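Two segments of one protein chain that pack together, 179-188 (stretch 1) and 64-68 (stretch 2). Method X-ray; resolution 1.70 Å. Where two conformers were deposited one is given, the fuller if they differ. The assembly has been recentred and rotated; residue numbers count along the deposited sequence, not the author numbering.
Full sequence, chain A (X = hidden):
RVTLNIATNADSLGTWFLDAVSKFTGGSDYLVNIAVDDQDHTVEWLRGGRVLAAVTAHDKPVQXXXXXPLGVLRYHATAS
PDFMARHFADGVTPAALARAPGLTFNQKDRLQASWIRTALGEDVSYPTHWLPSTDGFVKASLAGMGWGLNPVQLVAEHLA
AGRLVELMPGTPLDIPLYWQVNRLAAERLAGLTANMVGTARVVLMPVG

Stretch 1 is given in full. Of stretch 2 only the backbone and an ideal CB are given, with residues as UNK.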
# COMPACT_ATOMS: atom_id res chain seq x y z
N TRP A 179 -18.02 5.66 9.62
CA TRP A 179 -18.56 4.98 8.46
C TRP A 179 -19.74 5.82 7.98
O TRP A 179 -20.73 6.02 8.73
CB TRP A 179 -19.02 3.61 8.90
CG TRP A 179 -19.68 2.73 7.87
CD1 TRP A 179 -20.94 2.19 7.96
CD2 TRP A 179 -19.12 2.22 6.66
NE1 TRP A 179 -21.20 1.40 6.86
CE2 TRP A 179 -20.12 1.42 6.03
CE3 TRP A 179 -17.90 2.40 5.99
CZ2 TRP A 179 -19.92 0.78 4.80
CZ3 TRP A 179 -17.70 1.75 4.77
CH2 TRP A 179 -18.69 0.93 4.21
N GLN A 180 -19.65 6.31 6.75
CA GLN A 180 -20.66 7.20 6.15
C GLN A 180 -21.28 6.42 5.00
O GLN A 180 -20.56 5.79 4.24
CB GLN A 180 -20.07 8.52 5.66
CG GLN A 180 -19.54 9.41 6.78
CD GLN A 180 -19.81 10.91 6.61
OE1 GLN A 180 -20.78 11.31 5.95
NE2 GLN A 180 -18.97 11.74 7.23
N VAL A 181 -22.61 6.35 4.94
CA VAL A 181 -23.30 5.58 3.91
C VAL A 181 -24.39 6.41 3.29
O VAL A 181 -25.16 7.07 3.99
CB VAL A 181 -23.95 4.29 4.47
CG1 VAL A 181 -24.57 3.47 3.34
CG2 VAL A 181 -22.90 3.47 5.29
N ASN A 182 -24.45 6.41 1.96
CA ASN A 182 -25.54 7.06 1.23
C ASN A 182 -26.87 6.54 1.76
O ASN A 182 -27.11 5.33 1.78
CB ASN A 182 -25.38 6.73 -0.25
CG ASN A 182 -26.41 7.37 -1.11
OD1 ASN A 182 -27.63 7.16 -0.92
ND2 ASN A 182 -25.96 8.15 -2.10
N ARG A 183 -27.75 7.45 2.16
CA ARG A 183 -29.00 7.08 2.84
C ARG A 183 -29.87 6.17 1.97
O ARG A 183 -30.54 5.29 2.49
CB ARG A 183 -29.80 8.32 3.26
CG ARG A 183 -30.50 9.05 2.12
CD ARG A 183 -31.25 10.31 2.59
NE ARG A 183 -31.65 11.16 1.46
CZ ARG A 183 -32.79 11.04 0.80
NH1 ARG A 183 -33.67 10.11 1.17
NH2 ARG A 183 -33.08 11.84 -0.21
N LEU A 184 -29.83 6.38 0.65
CA LEU A 184 -30.63 5.59 -0.29
C LEU A 184 -30.15 4.15 -0.48
O LEU A 184 -30.93 3.29 -0.93
CB LEU A 184 -30.72 6.31 -1.64
CG LEU A 184 -31.40 7.69 -1.63
CD1 LEU A 184 -31.30 8.36 -3.00
CD2 LEU A 184 -32.83 7.59 -1.17
N ALA A 185 -28.89 3.91 -0.14
CA ALA A 185 -28.27 2.59 -0.23
C ALA A 185 -28.21 1.90 1.13
O ALA A 185 -27.92 0.71 1.19
CB ALA A 185 -26.86 2.72 -0.82
N ALA A 186 -28.46 2.63 2.22
CA ALA A 186 -28.13 2.13 3.58
C ALA A 186 -28.82 0.82 3.94
O ALA A 186 -28.16 -0.12 4.44
CB ALA A 186 -28.44 3.18 4.64
N GLU A 187 -30.12 0.72 3.71
CA GLU A 187 -30.83 -0.52 4.07
C GLU A 187 -30.33 -1.73 3.27
O GLU A 187 -30.11 -2.80 3.83
CB GLU A 187 -32.34 -0.35 3.95
CG GLU A 187 -32.88 0.72 4.91
CD GLU A 187 -32.68 0.42 6.40
OE1 GLU A 187 -32.43 -0.74 6.80
OE2 GLU A 187 -32.83 1.37 7.20
N ARG A 188 -30.17 -1.52 1.98
CA ARG A 188 -29.64 -2.52 1.09
C ARG A 188 -28.29 -3.02 1.56
O ARG A 188 -28.04 -4.23 1.56
CB ARG A 188 -29.54 -1.97 -0.32
CG ARG A 188 -30.87 -2.02 -1.06
CD ARG A 188 -30.78 -1.33 -2.40
NE ARG A 188 -31.00 0.11 -2.31
CZ ARG A 188 -31.36 0.82 -3.37
NH1 ARG A 188 -31.57 2.12 -3.28
NH2 ARG A 188 -31.50 0.19 -4.52
N UNK A 64 -27.29 14.20 4.20
CA UNK A 64 -28.02 13.04 3.79
C UNK A 64 -27.46 11.77 4.37
O UNK A 64 -28.25 10.96 4.86
CB UNK A 64 -28.04 12.95 2.26
N UNK A 65 -26.13 11.57 4.30
CA UNK A 65 -25.51 10.31 4.70
C UNK A 65 -25.86 9.89 6.11
O UNK A 65 -26.04 10.72 6.99
CB UNK A 65 -23.99 10.42 4.57
N UNK A 66 -25.91 8.57 6.32
CA UNK A 66 -25.97 8.01 7.66
C UNK A 66 -24.56 7.86 8.15
O UNK A 66 -23.70 7.39 7.40
CB UNK A 66 -26.71 6.67 7.69
N UNK A 67 -24.31 8.24 9.40
CA UNK A 67 -22.93 8.28 9.93
C UNK A 67 -22.87 7.46 11.20
O UNK A 67 -23.69 7.65 12.12
CB UNK A 67 -22.47 9.71 10.20
N UNK A 68 -21.93 6.52 11.26
CA UNK A 68 -21.73 5.71 12.45
C UNK A 68 -20.26 5.80 12.92
O UNK A 68 -19.35 5.49 12.17
CB UNK A 68 -22.12 4.26 12.17

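The two stretches pair as antiparallel strands, 179-181 against 66-68, with N-to-C directions at 165°. The backbone bonds would be kept with most side chains, proline excepted at 66 and 68, so they say little about which residue is there.

Position 64 lies before the strand. Its phi/psi is 101/-47, and a positive phi by itself favours glycine. An ideal CB would point sideways, 4.1 Å from Arg183 NE, so contact with stretch 1 does not forbid a side chain. The residue is Gly64. Its carbonyl O lies 3.5 Å from Arg183 CB.

Position 65 has extended angles, -55/149, and its CB points sideways. The ideal CB is 3.6 Å from both Val181 O and Gln180 OE1. A small or medium side chain would suit: alanine, serine, cysteine, valine or threonine. The residue is Cys65, with chi1 m. Its SG comes within 4.3 Å of Asn182 N. Its CA lies 3.3 Å from Val181 O in a CA-H...O contact.

Position 66 is opposite Val181 in a hydrogen-bonded pair. Its N donates to Val181 O at 2.9 Å, and its O accepts from Val181 N, also at 2.9 Å. The CB is on the same face as Val181, 4.9 Å from Ala186 CB. Beyond that methyl lies the carboxylate of Glu187. A long side chain could cross Ala186 and reach the acid, so lysine or arginine would suit best; methionine or another long aliphatic chain could use the methyl alone. The residue is Arg66. Chi1 is m, chi2 and chi3 are t, and the chain runs out extended. Its CD packs 3.8 Å from Ala186 CB. Its NH1 forms a salt bridge with Glu187 OE2 at 3.0 Å, with the carboxylate oxygen near the guanidinium plane. Ala186 CB and Arg183 O lie over one face of the group. Water 1 closes a second link: it accepts from Arg66 NH2 at 2.9 Å and donates to Glu187 OE2 at 2.7 Å.

Position 67 pairs with Gln180 without hydrogen bonds, and its CB is on the face of Gln180, 4.5 Å from Gln180 CG. A beta-branched residue fits the strand and the aliphatic part of the Gln180 side chain, whose amide end is also near; valine, isoleucine or threonine would do. The residue is Val67, chi1 t, with CG2 3.6 Å from Gln180 OE1.

Position 68 pairs with Trp179. Its N donates to Trp179 O at 2.8 Å, and its O accepts from Trp179 N at 2.9 Å. The ideal CB shares the face of Trp179, 4.1 Å from Trp179 O, but the indole end leads away and leaves open space on this side. Threonine, serine or valine would suit, as small polar or beta-branched choices; others are not excluded. The residue is Thr68. Its OG1 is hydrogen-bonded to water 2 at 2.8 Å, and that water donates to Trp179 O at 3.1 Å.

Stretch 2 (64-68) GCRVT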
# COMPACT_ATOMS: atom_id res chain seq x y z
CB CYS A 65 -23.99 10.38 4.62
SG CYS A 65 -23.42 10.47 2.90
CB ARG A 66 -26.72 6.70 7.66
CG ARG A 66 -28.17 6.93 7.26
CD ARG A 66 -29.01 5.70 7.44
NE ARG A 66 -30.33 5.92 6.90
CZ ARG A 66 -31.31 5.00 6.88
NH1 ARG A 66 -31.11 3.77 7.32
NH2 ARG A 66 -32.47 5.30 6.37
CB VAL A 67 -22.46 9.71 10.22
CG1 VAL A 67 -21.00 9.67 10.72
CG2 VAL A 67 -22.60 10.57 8.96
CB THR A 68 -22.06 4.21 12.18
OG1 THR A 68 -23.39 4.11 11.65
CG2 THR A 68 -22.00 3.42 13.47
O HOH W 1 -34.55 3.23 6.35
O HOH W 2 -23.51 4.56 8.93
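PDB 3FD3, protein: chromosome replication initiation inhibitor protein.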